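Local coordinates for protein pyridine nucleotide-disulphide oxidoreductase dimerisation region (Escherichia coli BL21, PDB 6KYY) that probably takes part in resistance to reactive chlorine species, as an FAD-containing flavoprotein disulfide reductase of the pyridine nucleotide-disulfide oxidoreductase family, at residues B[383-388]-B[399-404]; B[261-266]-B[279-284]; B[198-203]-B[221-226]; B[60-65]-B[181-186]; B[28-33]-B[96-101]. All blocks are in the same frame, centred on the assembly; numbering follows the deposited sequence.

Contact 1 (B[383-388]-B[399-404])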
# COMPACT_ATOMS: atom_id res chain seq x y z
N GLY B 383 -5.62 14.82 3.25
CA GLY B 383 -6.54 13.80 3.71
C GLY B 383 -6.62 13.76 5.23
O GLY B 383 -6.12 14.64 5.94
N VAL B 384 -7.27 12.71 5.72
CA VAL B 384 -7.52 12.55 7.15
C VAL B 384 -7.81 11.08 7.41
O VAL B 384 -8.21 10.33 6.52
CB VAL B 384 -8.69 13.45 7.61
CG1 VAL B 384 -10.03 12.89 7.14
CG2 VAL B 384 -8.68 13.62 9.13
N LEU B 385 -7.58 10.65 8.65
CA LEU B 385 -7.94 9.32 9.12
C LEU B 385 -8.97 9.44 10.22
O LEU B 385 -8.89 10.33 11.07
CB LEU B 385 -6.72 8.56 9.64
CG LEU B 385 -5.54 8.36 8.69
CD1 LEU B 385 -4.60 7.29 9.23
CD2 LEU B 385 -6.03 7.99 7.30
N LYS B 386 -9.96 8.54 10.21
CA LYS B 386 -10.93 8.49 11.28
C LYS B 386 -11.55 7.10 11.32
O LYS B 386 -11.77 6.48 10.28
CB LYS B 386 -12.02 9.56 11.11
CG LYS B 386 -12.98 9.30 9.96
CD LYS B 386 -14.16 10.25 9.98
CE LYS B 386 -15.08 9.96 11.15
NZ LYS B 386 -16.26 10.87 11.14
N ALA B 387 -11.79 6.61 12.53
CA ALA B 387 -12.46 5.34 12.74
C ALA B 387 -13.36 5.45 13.95
O ALA B 387 -13.31 6.42 14.71
CB ALA B 387 -11.45 4.20 12.91
N ILE B 388 -14.22 4.45 14.13
CA ILE B 388 -15.24 4.46 15.17
C ILE B 388 -15.04 3.22 16.03
O ILE B 388 -15.04 2.09 15.53
CB ILE B 388 -16.65 4.50 14.57
CG1 ILE B 388 -16.77 5.67 13.60
CG2 ILE B 388 -17.70 4.62 15.67
CD1 ILE B 388 -17.67 5.39 12.42
N ALA B 399 -14.29 2.65 9.46
CA ALA B 399 -13.10 3.46 9.27
C ALA B 399 -13.25 4.29 8.00
O ALA B 399 -13.94 3.89 7.07
CB ALA B 399 -11.83 2.60 9.20
N SER B 400 -12.59 5.44 7.99
CA SER B 400 -12.54 6.33 6.82
C SER B 400 -11.07 6.69 6.60
O SER B 400 -10.51 7.51 7.33
CB SER B 400 -13.39 7.57 7.03
OG SER B 400 -14.77 7.26 7.00
N LEU B 401 -10.44 6.05 5.62
CA LEU B 401 -9.01 6.23 5.36
C LEU B 401 -8.86 7.07 4.09
O LEU B 401 -8.91 6.54 2.98
CB LEU B 401 -8.32 4.88 5.25
CG LEU B 401 -8.43 4.03 6.52
CD1 LEU B 401 -7.52 2.82 6.45
CD2 LEU B 401 -8.12 4.85 7.76
N LEU B 402 -8.71 8.38 4.27
CA LEU B 402 -8.49 9.32 3.18
C LEU B 402 -7.01 9.68 3.19
O LEU B 402 -6.60 10.67 3.80
CB LEU B 402 -9.38 10.54 3.34
CG LEU B 402 -9.38 11.57 2.20
CD1 LEU B 402 -9.60 10.89 0.86
CD2 LEU B 402 -10.43 12.64 2.44
N CYS B 403 -6.21 8.87 2.52
CA CYS B 403 -4.76 9.04 2.55
C CYS B 403 -4.17 8.43 1.28
O CYS B 403 -4.85 7.73 0.53
CB CYS B 403 -4.15 8.39 3.79
SG CYS B 403 -4.89 6.79 4.17
N VAL B 404 -2.89 8.72 1.06
CA VAL B 404 -2.15 8.01 0.03
C VAL B 404 -1.99 6.56 0.44
O VAL B 404 -1.78 6.25 1.62
CB VAL B 404 -0.79 8.68 -0.21
CG1 VAL B 404 -0.94 9.87 -1.14
CG2 VAL B 404 -0.17 9.11 1.11

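Contact 2 (B[261-266]-B[279-284])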
# COMPACT_ATOMS: atom_id res chain seq x y z
N PRO B 261 -27.42 -3.20 -14.62
CA PRO B 261 -27.22 -4.50 -15.27
C PRO B 261 -27.68 -4.49 -16.72
O PRO B 261 -28.68 -3.86 -17.08
CB PRO B 261 -28.07 -5.44 -14.42
CG PRO B 261 -28.08 -4.81 -13.07
CD PRO B 261 -28.07 -3.33 -13.31
N ALA B 262 -26.94 -5.20 -17.57
CA ALA B 262 -27.24 -5.31 -18.99
C ALA B 262 -27.90 -6.67 -19.22
O ALA B 262 -27.23 -7.70 -19.28
CB ALA B 262 -25.97 -5.16 -19.83
N THR B 263 -29.22 -6.66 -19.35
CA THR B 263 -30.00 -7.88 -19.54
C THR B 263 -30.98 -7.83 -20.70
O THR B 263 -31.40 -8.90 -21.16
CB THR B 263 -30.78 -8.22 -18.26
OG1 THR B 263 -31.30 -7.02 -17.68
CG2 THR B 263 -29.89 -8.92 -17.26
N ALA B 264 -31.36 -6.65 -21.18
CA ALA B 264 -32.41 -6.55 -22.19
C ALA B 264 -32.04 -7.34 -23.45
O ALA B 264 -32.86 -8.09 -23.98
CB ALA B 264 -32.67 -5.09 -22.53
N SER B 265 -30.81 -7.18 -23.93
CA SER B 265 -30.37 -7.90 -25.11
C SER B 265 -30.10 -9.38 -24.84
O SER B 265 -29.95 -10.15 -25.79
CB SER B 265 -29.12 -7.25 -25.70
OG SER B 265 -28.29 -6.71 -24.69
N LEU B 266 -30.04 -9.79 -23.57
CA LEU B 266 -29.93 -11.20 -23.25
C LEU B 266 -31.27 -11.92 -23.40
O LEU B 266 -31.30 -13.13 -23.65
CB LEU B 266 -29.41 -11.39 -21.82
CG LEU B 266 -28.09 -12.13 -21.59
CD1 LEU B 266 -27.90 -12.42 -20.11
CD2 LEU B 266 -28.03 -13.41 -22.40
N GLY B 279 -33.33 -3.93 -14.08
CA GLY B 279 -32.79 -4.79 -15.11
C GLY B 279 -31.94 -5.93 -14.60
O GLY B 279 -31.34 -6.64 -15.41
N ALA B 280 -31.88 -6.14 -13.29
CA ALA B 280 -30.99 -7.11 -12.68
C ALA B 280 -31.65 -8.48 -12.58
O ALA B 280 -32.86 -8.60 -12.39
CB ALA B 280 -30.56 -6.64 -11.29
N THR B 281 -30.82 -9.51 -12.68
CA THR B 281 -31.27 -10.88 -12.48
C THR B 281 -31.36 -11.18 -10.99
O THR B 281 -30.41 -10.92 -10.24
CB THR B 281 -30.32 -11.86 -13.16
OG1 THR B 281 -29.07 -11.86 -12.46
CG2 THR B 281 -30.08 -11.46 -14.61
N VAL B 282 -32.50 -11.73 -10.56
CA VAL B 282 -32.68 -12.07 -9.16
C VAL B 282 -31.97 -13.39 -8.87
O VAL B 282 -31.97 -14.31 -9.70
CB VAL B 282 -34.18 -12.13 -8.81
CG1 VAL B 282 -34.89 -10.90 -9.34
CG2 VAL B 282 -34.83 -13.39 -9.36
N VAL B 283 -31.34 -13.48 -7.70
CA VAL B 283 -30.45 -14.59 -7.38
C VAL B 283 -30.59 -14.98 -5.91
O VAL B 283 -31.03 -14.20 -5.07
CB VAL B 283 -28.98 -14.27 -7.70
CG1 VAL B 283 -28.69 -14.48 -9.17
CG2 VAL B 283 -28.65 -12.84 -7.28
N ASP B 284 -30.18 -16.21 -5.62
CA ASP B 284 -30.12 -16.72 -4.26
C ASP B 284 -28.96 -16.07 -3.51
O ASP B 284 -28.28 -15.17 -4.01
CB ASP B 284 -29.96 -18.24 -4.27
CG ASP B 284 -31.26 -18.98 -4.48
OD1 ASP B 284 -32.31 -18.32 -4.61
OD2 ASP B 284 -31.23 -20.23 -4.51

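Contact 3 (B[198-203]-B[221-226])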
# COMPACT_ATOMS: atom_id res chain seq x y z
N SER B 198 -28.52 17.30 -2.99
CA SER B 198 -28.17 18.52 -2.29
C SER B 198 -26.94 18.37 -1.40
O SER B 198 -26.55 19.34 -0.74
CB SER B 198 -29.35 19.01 -1.45
OG SER B 198 -30.10 17.93 -0.93
N LEU B 199 -26.33 17.20 -1.37
CA LEU B 199 -25.14 16.96 -0.56
C LEU B 199 -24.10 16.22 -1.38
O LEU B 199 -24.43 15.25 -2.08
CB LEU B 199 -25.49 16.16 0.70
CG LEU B 199 -25.85 16.98 1.94
CD1 LEU B 199 -25.60 16.19 3.21
CD2 LEU B 199 -25.09 18.30 1.97
N PHE B 200 -22.86 16.68 -1.30
CA PHE B 200 -21.76 16.07 -2.04
C PHE B 200 -21.35 14.77 -1.35
O PHE B 200 -20.96 14.78 -0.18
CB PHE B 200 -20.58 17.04 -2.12
CG PHE B 200 -19.35 16.46 -2.75
CD1 PHE B 200 -19.39 15.96 -4.04
CD2 PHE B 200 -18.15 16.43 -2.06
CE1 PHE B 200 -18.26 15.43 -4.63
CE2 PHE B 200 -17.02 15.90 -2.65
CZ PHE B 200 -17.07 15.40 -3.93
N LEU B 201 -21.43 13.66 -2.09
CA LEU B 201 -21.18 12.31 -1.58
C LEU B 201 -22.07 12.04 -0.38
O LEU B 201 -21.58 11.98 0.76
CB LEU B 201 -19.70 12.13 -1.22
CG LEU B 201 -18.70 12.12 -2.38
CD1 LEU B 201 -17.27 12.17 -1.85
CD2 LEU B 201 -18.91 10.90 -3.26
N PRO B 202 -23.38 11.87 -0.58
CA PRO B 202 -24.30 11.79 0.56
C PRO B 202 -24.21 10.49 1.35
O PRO B 202 -24.75 10.44 2.47
CB PRO B 202 -25.68 11.94 -0.09
CG PRO B 202 -25.50 11.43 -1.48
CD PRO B 202 -24.08 11.76 -1.87
N ARG B 203 -23.56 9.46 0.82
CA ARG B 203 -23.41 8.20 1.55
C ARG B 203 -22.20 8.20 2.48
O ARG B 203 -22.03 7.23 3.23
CB ARG B 203 -23.30 7.03 0.57
CG ARG B 203 -24.64 6.48 0.10
CD ARG B 203 -24.45 5.25 -0.76
NE ARG B 203 -23.75 5.55 -2.01
CZ ARG B 203 -24.22 5.26 -3.22
NH1 ARG B 203 -23.51 5.58 -4.29
NH2 ARG B 203 -25.39 4.66 -3.35
N VAL B 221 -11.48 21.96 -9.33
CA VAL B 221 -12.74 21.28 -9.61
C VAL B 221 -13.88 22.06 -8.97
O VAL B 221 -13.86 22.34 -7.77
CB VAL B 221 -12.70 19.83 -9.10
CG1 VAL B 221 -14.04 19.15 -9.35
CG2 VAL B 221 -11.58 19.06 -9.77
N ASP B 222 -14.88 22.42 -9.78
CA ASP B 222 -16.06 23.12 -9.30
C ASP B 222 -17.16 22.09 -9.01
O ASP B 222 -17.52 21.30 -9.88
CB ASP B 222 -16.54 24.13 -10.34
CG ASP B 222 -17.53 25.13 -9.78
OD1 ASP B 222 -17.91 26.07 -10.51
OD2 ASP B 222 -17.94 24.98 -8.61
N ILE B 223 -17.67 22.11 -7.78
CA ILE B 223 -18.70 21.18 -7.34
C ILE B 223 -20.00 21.96 -7.18
O ILE B 223 -20.07 22.92 -6.40
CB ILE B 223 -18.31 20.48 -6.03
CG1 ILE B 223 -16.82 20.13 -6.04
CG2 ILE B 223 -19.16 19.24 -5.82
CD1 ILE B 223 -16.41 19.20 -4.92
N ILE B 224 -21.03 21.55 -7.92
CA ILE B 224 -22.33 22.21 -7.91
C ILE B 224 -23.40 21.17 -7.60
O ILE B 224 -23.47 20.13 -8.26
CB ILE B 224 -22.64 22.91 -9.24
CG1 ILE B 224 -21.56 23.96 -9.55
CG2 ILE B 224 -24.01 23.56 -9.21
CD1 ILE B 224 -21.64 24.51 -10.96
N LEU B 225 -24.23 21.46 -6.60
CA LEU B 225 -25.33 20.59 -6.21
C LEU B 225 -26.65 21.18 -6.71
O LEU B 225 -26.69 22.25 -7.32
CB LEU B 225 -25.35 20.39 -4.69
CG LEU B 225 -24.16 19.70 -4.02
CD1 LEU B 225 -23.57 18.62 -4.91
CD2 LEU B 225 -23.09 20.71 -3.62
N ASN B 226 -27.75 20.46 -6.44
CA ASN B 226 -29.10 20.89 -6.81
C ASN B 226 -29.20 21.15 -8.31
O ASN B 226 -29.72 22.18 -8.75
CB ASN B 226 -29.52 22.13 -6.01
CG ASN B 226 -29.28 21.97 -4.53
OD1 ASN B 226 -29.44 20.89 -3.97
ND2 ASN B 226 -28.90 23.06 -3.87

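Contact 4 (B[60-65]-B[181-186])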
# COMPACT_ATOMS: atom_id res chain seq x y z
N THR B 60 -4.45 3.29 -14.33
CA THR B 60 -3.24 3.56 -15.09
C THR B 60 -3.08 5.05 -15.35
O THR B 60 -1.98 5.60 -15.23
CB THR B 60 -3.26 2.80 -16.42
OG1 THR B 60 -3.45 1.40 -16.17
CG2 THR B 60 -1.96 3.00 -17.19
N LEU B 61 -4.18 5.73 -15.70
CA LEU B 61 -4.12 7.16 -15.98
C LEU B 61 -3.96 7.96 -14.70
O LEU B 61 -3.24 8.97 -14.68
CB LEU B 61 -5.37 7.59 -16.74
CG LEU B 61 -5.34 7.25 -18.23
CD1 LEU B 61 -6.72 6.91 -18.75
CD2 LEU B 61 -4.73 8.39 -19.04
N VAL B 62 -4.62 7.55 -13.61
CA VAL B 62 -4.51 8.27 -12.35
C VAL B 62 -3.08 8.24 -11.84
O VAL B 62 -2.57 9.24 -11.32
CB VAL B 62 -5.49 7.69 -11.31
CG1 VAL B 62 -5.38 8.46 -10.00
CG2 VAL B 62 -6.92 7.75 -11.82
N HIS B 63 -2.39 7.11 -12.00
CA HIS B 63 -1.00 7.03 -11.59
C HIS B 63 -0.12 7.94 -12.43
O HIS B 63 0.82 8.56 -11.92
CB HIS B 63 -0.50 5.58 -11.67
CG HIS B 63 0.92 5.41 -11.25
ND1 HIS B 63 1.97 5.46 -12.14
CD2 HIS B 63 1.47 5.19 -10.03
CE1 HIS B 63 3.11 5.28 -11.49
NE2 HIS B 63 2.84 5.11 -10.21
N ASP B 64 -0.42 8.05 -13.73
CA ASP B 64 0.32 8.98 -14.58
C ASP B 64 -0.12 10.42 -14.32
O ASP B 64 0.70 11.34 -14.36
CB ASP B 64 0.12 8.62 -16.05
CG ASP B 64 1.19 7.67 -16.56
OD1 ASP B 64 2.24 7.55 -15.90
OD2 ASP B 64 0.97 7.05 -17.63
N ALA B 65 -1.42 10.62 -14.05
CA ALA B 65 -1.91 11.97 -13.77
C ALA B 65 -1.32 12.52 -12.48
O ALA B 65 -1.13 13.74 -12.36
CB ALA B 65 -3.43 11.97 -13.70
N ALA B 181 -12.77 13.27 -11.81
CA ALA B 181 -12.53 14.67 -11.49
C ALA B 181 -11.06 14.90 -11.16
O ALA B 181 -10.41 15.78 -11.74
CB ALA B 181 -13.42 15.11 -10.33
N SER B 182 -10.51 14.12 -10.23
CA SER B 182 -9.11 14.29 -9.86
C SER B 182 -8.18 13.91 -11.01
O SER B 182 -7.16 14.58 -11.23
CB SER B 182 -8.78 13.45 -8.62
OG SER B 182 -9.87 13.41 -7.72
N MET B 183 -8.52 12.85 -11.75
CA MET B 183 -7.62 12.36 -12.79
C MET B 183 -7.37 13.43 -13.86
O MET B 183 -6.23 13.64 -14.28
CB MET B 183 -8.20 11.10 -13.43
CG MET B 183 -7.37 10.57 -14.59
SD MET B 183 -8.36 9.77 -15.86
CE MET B 183 -9.00 8.37 -14.95
N PHE B 184 -8.43 14.11 -14.30
CA PHE B 184 -8.26 15.12 -15.34
C PHE B 184 -7.79 16.45 -14.77
O PHE B 184 -7.05 17.18 -15.44
CB PHE B 184 -9.56 15.28 -16.13
CG PHE B 184 -9.77 14.22 -17.17
CD1 PHE B 184 -10.16 12.94 -16.80
CD2 PHE B 184 -9.56 14.49 -18.51
CE1 PHE B 184 -10.35 11.96 -17.76
CE2 PHE B 184 -9.75 13.51 -19.47
CZ PHE B 184 -10.15 12.25 -19.09
N ALA B 185 -8.20 16.79 -13.54
CA ALA B 185 -7.67 17.98 -12.90
C ALA B 185 -6.19 17.81 -12.57
O ALA B 185 -5.46 18.81 -12.45
CB ALA B 185 -8.46 18.30 -11.63
N ASN B 186 -5.73 16.57 -12.40
CA ASN B 186 -4.30 16.32 -12.25
C ASN B 186 -3.56 16.54 -13.56
O ASN B 186 -2.42 17.02 -13.57
CB ASN B 186 -4.07 14.91 -11.73
CG ASN B 186 -4.07 14.82 -10.22
OD1 ASN B 186 -3.90 15.83 -9.53
ND2 ASN B 186 -4.26 13.62 -9.69

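Contact 5 (B[28-33]-B[96-101])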
# COMPACT_ATOMS: atom_id res chain seq x y z
N THR B 28 -11.34 -22.78 -14.02
CA THR B 28 -11.42 -23.77 -12.95
C THR B 28 -12.22 -25.00 -13.36
O THR B 28 -11.93 -26.11 -12.89
CB THR B 28 -12.03 -23.15 -11.70
OG1 THR B 28 -11.61 -21.78 -11.58
CG2 THR B 28 -11.60 -23.91 -10.45
N LEU B 29 -13.21 -24.84 -14.24
CA LEU B 29 -13.99 -25.99 -14.68
C LEU B 29 -13.28 -26.75 -15.79
O LEU B 29 -13.35 -27.99 -15.84
CB LEU B 29 -15.38 -25.54 -15.14
CG LEU B 29 -16.27 -24.90 -14.07
CD1 LEU B 29 -17.69 -24.70 -14.59
CD2 LEU B 29 -16.28 -25.73 -12.79
N ALA B 30 -12.59 -26.04 -16.69
CA ALA B 30 -11.80 -26.72 -17.71
C ALA B 30 -10.66 -27.51 -17.08
O ALA B 30 -10.31 -28.59 -17.56
CB ALA B 30 -11.25 -25.71 -18.71
N LYS B 31 -10.08 -26.98 -16.00
CA LYS B 31 -9.04 -27.69 -15.28
C LYS B 31 -9.58 -28.91 -14.54
O LYS B 31 -8.83 -29.85 -14.29
CB LYS B 31 -8.34 -26.72 -14.32
CG LYS B 31 -7.33 -27.33 -13.37
CD LYS B 31 -7.43 -26.67 -12.01
CE LYS B 31 -6.31 -27.12 -11.08
NZ LYS B 31 -5.88 -26.03 -10.17
N ALA B 32 -10.87 -28.91 -14.20
CA ALA B 32 -11.50 -30.04 -13.54
C ALA B 32 -12.07 -31.06 -14.52
O ALA B 32 -12.69 -32.03 -14.08
CB ALA B 32 -12.62 -29.55 -12.61
N GLY B 33 -11.87 -30.86 -15.82
CA GLY B 33 -12.31 -31.80 -16.83
C GLY B 33 -13.56 -31.40 -17.59
O GLY B 33 -13.90 -32.05 -18.58
N MET B 96 -6.49 -23.51 -23.29
CA MET B 96 -6.95 -24.73 -22.65
C MET B 96 -7.82 -25.53 -23.61
O MET B 96 -8.72 -24.95 -24.24
CB MET B 96 -7.72 -24.42 -21.37
CG MET B 96 -6.95 -23.54 -20.39
SD MET B 96 -7.56 -23.66 -18.70
CE MET B 96 -7.14 -25.36 -18.30
N PRO B 97 -7.59 -26.83 -23.76
CA PRO B 97 -8.35 -27.60 -24.77
C PRO B 97 -9.84 -27.66 -24.48
O PRO B 97 -10.64 -27.74 -25.43
CB PRO B 97 -7.71 -28.99 -24.71
CG PRO B 97 -6.37 -28.78 -24.05
CD PRO B 97 -6.57 -27.65 -23.10
N ASN B 98 -10.25 -27.64 -23.21
CA ASN B 98 -11.65 -27.78 -22.84
C ASN B 98 -12.41 -26.46 -22.83
O ASN B 98 -13.56 -26.43 -22.37
CB ASN B 98 -11.77 -28.45 -21.47
CG ASN B 98 -10.71 -29.51 -21.24
OD1 ASN B 98 -9.57 -29.19 -20.89
ND2 ASN B 98 -11.07 -30.77 -21.43
N ILE B 99 -11.81 -25.37 -23.31
CA ILE B 99 -12.46 -24.07 -23.35
C ILE B 99 -12.61 -23.63 -24.80
O ILE B 99 -11.66 -23.71 -25.58
CB ILE B 99 -11.66 -23.01 -22.55
CG1 ILE B 99 -11.84 -23.23 -21.05
CG2 ILE B 99 -12.13 -21.61 -22.91
CD1 ILE B 99 -11.13 -22.20 -20.20
N ASP B 100 -13.81 -23.18 -25.15
CA ASP B 100 -14.10 -22.62 -26.47
C ASP B 100 -14.55 -21.17 -26.27
O ASP B 100 -15.70 -20.92 -25.88
CB ASP B 100 -15.17 -23.43 -27.19
CG ASP B 100 -14.61 -24.68 -27.84
OD1 ASP B 100 -15.20 -25.76 -27.65
OD2 ASP B 100 -13.59 -24.57 -28.55
N VAL B 101 -13.66 -20.23 -26.52
CA VAL B 101 -14.01 -18.81 -26.49
C VAL B 101 -14.75 -18.50 -27.79
O VAL B 101 -14.16 -18.52 -28.88
CB VAL B 101 -12.78 -17.92 -26.33
CG1 VAL B 101 -13.20 -16.48 -26.09
CG2 VAL B 101 -11.91 -18.42 -25.18

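Contact 1 (B[383-388]-B[399-404])
Ser400 N gives the shortest polar bond of this antiparallel pair to Lys386 O, at 2.6 Å, with the donor nearly on the line of the C=O bond. Lys386 N returns a bond to Ser400 O, and Val384 and Leu402 repeat the exchange: Val384 N lies 2.9 Å from Leu402 O in its carbonyl plane, and Leu402 N reaches Val384 O. Beyond these pairs Gly383 adds a CA-H...O contact to Leu402 O; a CB here would run into that same oxygen, and with phi at 105° it would also press on the preceding carbonyl, so glycine suits the place. On the face of Val384, Lys386, Ser400 and Leu402, the first torsion of Lys386 (chi1 70°) sets CG between backbone N and carbonyl carbon, against Ser400 CB at 3.4 Å. The small serine lets the aliphatic part of the lysine pass beside it, while NZ goes on to salt bridges with Glu352 and Asp207. The other face is apolar. Leu385 CD2 touches Leu401 CD2 at 3.8 Å and also meets Cys403 SG, and Ala387 CB faces Ala399 CB at 4.1 Å, where small methyls suit a close pair. The hairpin lies inside the antiparallel sheet of the dimerisation domain, between strands 362-368 and 345-349; helix 406-418 packs on the face of Ala399 and Leu401, and helix 206-218 on the face of Lys386 and Ser400.

Contact 2 (B[261-266]-B[279-284])
The ring of Pro261, puckered and so only roughly flat, meets Ala280 through its CB and CG. Ring CG comes to 3.6 Å from Ala280 CB, and 3.7 Å separates it from Ala280 CA, while ring CB lies 3.6 Å from Gly279 O, the carbonyl of the planar peptide that leads into Ala280. The rigid ring and the lone methyl make a compact apolar pair. Both segments belong to the long connection between strand 259-261 and strand 294-296, by which the chain returns to the FAD-binding sheet; the contact thus draws two parts of one irregular loop together. Gly279, with phi 110°, has a backbone shape in which a side chain would press on the preceding carbonyl, and Asn276 OD1 takes a hydrogen bond from Ala280 N close by. Further along, methyl meets methyl: Thr263 CG2 lies 3.7 Å from Thr281 CG2. In Thr281 a chi1 of 69° puts OG1 between the backbone N and the carbonyl carbon, and threonine suits the place because, with its methyl on Thr263, this OG1 can hydrogen-bond to Val300 O in the loop after strand 294-296.

Contact 3 (B[198-203]-B[221-226])
Phe200 and Ile223 make the aromatic part of the contact. Ile223 CD1 stands over one face of the Phe200 ring in a CH-pi interaction, 4.0 Å from the centroid and 13° off the ring normal, its position shifted toward the rim. Over the opposite face lies CG of the next residue, Leu201, so the ring is held between two aliphatic groups. Chi1 of 175° sets Phe200 CG anti to the backbone N, on the side of the strand, and the Phe200 and Ile223 side chains cross at about a right angle. Isoleucine suits this place because its two branches share the work: while CD1 covers the ring, CG2 touches Phe200 CD1 at 3.7 Å.

Aliphatic packing against backbone comes next. Leu225 lays CG 4.0 Å from Ser198 C, and its CD1 approaches Phe200 N at 4.2 Å and Phe200 CB at 4.4 Å, so the leucine lies against the backbone from Ser198 to Phe200.

At the exposed end polar residues meet without a hydrogen bond between the two segments. Asn226 turns its OD1 toward Ser198 CB. Asn226 has a left-handed backbone conformation (phi 56°), which asparagine tolerates well, and its backbone is hydrogen-bonded to that of Ala197. Helix 206-218 packs on the same side chains, Ile212 on Phe200 and Ala213 on Ile223.

Strand 190-194, the loop holding Phe200, helix 206-218 and strand 221-224, the last of these at the margin of a parallel sheet, form a beta-alpha-beta crossover of the kind found in the Rossmann-type nucleotide-binding domains of this family.

Contact 4 (B[60-65]-B[181-186])
Met183 lies across the helix that carries Leu61, Val62 and Ala65, and touches it along its whole length. Its CB starts 3.9 Å from Val62 CG2. The first torsion (chi1 177°) sets CG anti to the backbone N, where it lies 4.0 Å from the same Val62 CG2 and also borders Leu61 CB and Ala65 CB. The chain then bends: SD turns to Leu61 CB at 3.8 Å, and the terminal CE doubles back to Val62 CG2, again at 3.8 Å, with Leu61 CB next nearest. Methionine suits the place because its unbranched, flexible chain can fold over the valine and reach the leucine together; the Val62 and Met183 side chains cross at about a right angle.

One turn further on, the helices meet through smaller groups. Ala65 CB faces Met183 O and packs against Asn186 CB at 3.6 Å, while Ala65 O lies near the same Asn186 CB. A methyl is as much as this place needs, since the helix backbone opposite is close. The segment axes approach to 8.7 Å and their directions differ by 41°. All five touching residues are buried.

Beyond the pair, helix 71-94 covers Leu61, and Val377 of the second subunit packs on Thr60 and His63. Helix 55-65 begins at Cys55, which with Cys50 holds a copper ion here and is expected to form the redox-active disulfide with it when oxidised. Helix 175-186 follows a glycine-rich turn resembling a Rossmann GxGxxG motif, so the contact joins the helix that starts at one of the redox cysteines to the probable nucleotide-binding domain, as expected for this family of disulfide oxidoreductases.

Contact 5 (B[28-33]-B[96-101])
Ala30 carries the apolar part of the contact, and its single methyl is met by three residues. Ile99 comes closest, with CG1 at 3.5 Å from Ala30 CB and CD1 at 3.8 Å; Asn98 CB lies 3.9 Å from that methyl, and Met96 CE 4.1 Å. Alanine is small enough for the helix to come near the strand at this point. In Met96 the chain bends at chi3 (67°), which sets CE near both Ala30 CB and Lys31 N, and the methionine also packs on Val27 of the same helix.

These are parts of the FAD-binding Rossmann-type fold: helix 20-31 follows a glycine-rich turn beside the cofactor, and strand 99-103 runs next to strand 36-40 in the same sheet, Asn98 and Asp100 sharing backbone hydrogen bonds with Val36.

Backbone turns shape both partners. Gly33 ends the helix in a Schellman motif, its N hydrogen-bonded to Ala30 O at 3.3 Å, and its phi of 104° fits glycine. On the other side Met96 to Ile99 form a type I beta turn closed by Ile99 N and Met96 O; Pro97, whose ring fixes phi near -64°, suits the second position.

Polar side chains bring little to the pair. Asn98 OD1 faces Ala30 O, and since both are acceptors they make no bond. On the exposed side Lys31 packs on Lys448 of the second subunit.

From the N terminus, contact 5 opens first, its helix segment 28-33 waiting for 96-101 after the chain has passed through helices 55-65 and 71-94. Within that span contact 4 opens at 60-65 and closes only at 181-186, so the two cross; contact 5 ties helix to strand in the FAD-binding region, and contact 4 links that region to the next domain. Contact 3 then closes a short loop through helix 206-218, and meets contact 4 where Val221 CG2 touches Ala185 CB at 3.7 Å. Contacts 2 and 1 follow in series, contact 2 within the return connection and contact 1 across a hairpin of the dimerisation domain.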